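Local coordinates for discoidin-2 (Dictyostelium discoideum, PDB 2VM9), which binds galactose and N-acetylgalactosamine as a homotrimeric, calcium-containing lectin that may take part in spore formation and spore coat assembly, at the interface of chains A and B. Sequence-based numbering; all coordinates share one arbitrary frame. Chains: chain A/B, Discoidin-2.

The interface of chains A and B. Residues chain A 214-217; chain B 209-212, 244.
A:Gln216 and B:His211 face each other as an antiparallel pair where the H-type lectin domains of two subunits of the discoidin II homotrimer meet, strand 216-224 of chain A against the end of strand 200-211 of chain B. The tight part is the backbone seam: A:Met217 N donates a hydrogen bond to B:Ala210 O at 2.7 Å, B:Ala210 N donates to A:Met217 O, and B:Thr212 N donates to A:Gly215 O at 2.8 Å. Over this seam lies the A:Gln216 side chain, CG anti to the backbone N (chi1 -166°) and the chain bent about the CB-CG bond, which lays the amide along chain B with CD 3.6 Å from B:Ala210 C. Both ends of the amide are gripped. Its oxygen OE1 accepts ND1-H of the B:His211 imidazole at 2.6 Å, lying at the ring edge in the ring plane, although the amide itself is turned 48° from the ring. Its nitrogen NE2 donates to the B:Asp209 carboxylate OD1 at 2.9 Å, on the anti side and out of the carboxylate plane, the two planes standing 82° apart. The amide is thereby fixed against flipping and may help position B:Asp209, a carbohydrate-binding residue. One face of the imidazole is covered by the A:Gly215 backbone, whose C sits over the ring centre, 3.6 Å from the centroid. At the A:Asn214 end the contact slackens and the link runs through a water, which joins B:His211 NE2, 2.9 Å away, to the A:Asn214 carbonyl O. With ND1 donating to the amide, NE2 could accept from this water if the ring is neutral.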
loop_
_atom_site.group_PDB
_atom_site.type_symbol
_atom_site.label_atom_id
_atom_site.label_comp_id
_atom_site.label_asym_id
_atom_site.label_seq_id
_atom_site.Cartn_x
_atom_site.Cartn_y
_atom_site.Cartn_z
ATOM N N ASN A 214 -51.448 8.254 -1.296
ATOM C CA ASN A 214 -52.308 8.236 -0.135
ATOM C C ASN A 214 -51.520 7.835 1.116
ATOM O O ASN A 214 -51.903 6.924 1.844
ATOM C CB ASN A 214 -53.493 7.294 -0.373
ATOM C CG ASN A 214 -54.455 7.847 -1.412
ATOM O OD1 ASN A 214 -54.869 7.145 -2.344
ATOM N ND2 ASN A 214 -54.792 9.085 -1.271
ATOM N N GLY A 215 -50.413 8.532 1.343
ATOM C CA GLY A 215 -49.637 8.298 2.573
ATOM C C GLY A 215 -48.515 7.276 2.490
ATOM O O GLY A 215 -47.631 7.275 3.371
ATOM N N GLN A 216 -48.529 6.409 1.469
ATOM C CA GLN A 216 -47.428 5.426 1.307
ATOM C C GLN A 216 -46.294 6.035 0.461
ATOM O O GLN A 216 -46.524 6.501 -0.672
ATOM C CB GLN A 216 -47.908 4.136 0.641
ATOM C CG GLN A 216 -46.864 3.011 0.779
ATOM C CD GLN A 216 -46.859 2.380 2.199
ATOM O OE1 GLN A 216 -47.773 2.611 2.987
ATOM N NE2 GLN A 216 -45.841 1.560 2.498
ATOM N N MET A 217 -45.091 6.053 1.027
ATOM C CA MET A 217 -43.883 6.467 0.276
ATOM C C MET A 217 -43.228 5.220 -0.280
ATOM O O MET A 217 -43.019 4.253 0.453
ATOM C CB MET A 217 -42.892 7.173 1.197
ATOM C CG MET A 217 -41.593 7.642 0.490
ATOM S SD MET A 217 -41.961 8.746 -0.880
ATOM C CE MET A 217 -42.213 10.310 -0.000
ATOM N N ASP B 209 -40.159 1.956 1.775
ATOM C CA ASP B 209 -41.520 1.558 1.453
ATOM C C ASP B 209 -42.226 1.675 2.803
ATOM O O ASP B 209 -42.112 0.795 3.634
ATOM C CB ASP B 209 -41.553 0.115 0.938
ATOM C CG ASP B 209 -42.941 -0.319 0.474
ATOM O OD1 ASP B 209 -43.924 0.433 0.684
ATOM O OD2 ASP B 209 -43.022 -1.401 -0.152
ATOM N N ALA B 210 -42.883 2.805 3.037
ATOM C CA ALA B 210 -43.387 3.140 4.391
ATOM C C ALA B 210 -44.542 4.106 4.329
ATOM O O ALA B 210 -44.590 5.011 3.468
ATOM C CB ALA B 210 -42.283 3.751 5.254
ATOM N N HIS B 211 -45.442 3.965 5.294
ATOM C CA HIS B 211 -46.584 4.836 5.356
ATOM C C HIS B 211 -46.282 5.946 6.344
ATOM O O HIS B 211 -45.666 5.718 7.395
ATOM C CB HIS B 211 -47.826 4.045 5.815
ATOM C CG HIS B 211 -49.102 4.594 5.260
ATOM N ND1 HIS B 211 -49.604 4.200 4.034
ATOM C CD2 HIS B 211 -49.956 5.533 5.737
ATOM C CE1 HIS B 211 -50.723 4.862 3.788
ATOM N NE2 HIS B 211 -50.957 5.682 4.800
ATOM N N THR B 212 -46.698 7.165 6.003
ATOM C CA THR B 212 -46.613 8.246 6.973
ATOM C C THR B 212 -47.648 8.002 8.083
ATOM O O THR B 212 -48.612 7.229 7.903
ATOM C CB THR B 212 -46.811 9.623 6.320
ATOM O OG1 THR B 212 -48.110 9.689 5.688
ATOM C CG2 THR B 212 -45.629 9.896 5.283
ATOM N N TYR B 244 -43.114 -0.777 5.696
ATOM C CA TYR B 244 -43.268 -2.040 4.956
ATOM C C TYR B 244 -41.912 -2.693 4.684
ATOM O O TYR B 244 -41.724 -3.899 4.909
ATOM C CB TYR B 244 -44.009 -1.747 3.639
ATOM C CG TYR B 244 -44.436 -2.960 2.870
ATOM C CD1 TYR B 244 -45.747 -3.428 2.983
ATOM C CD2 TYR B 244 -43.547 -3.638 2.041
ATOM C CE1 TYR B 244 -46.167 -4.519 2.272
ATOM C CE2 TYR B 244 -43.958 -4.758 1.326
ATOM C CZ TYR B 244 -45.283 -5.177 1.454
ATOM O OH TYR B 244 -45.738 -6.279 0.767
HETATM O O HOH W 1 -53.600 6.296 3.816
#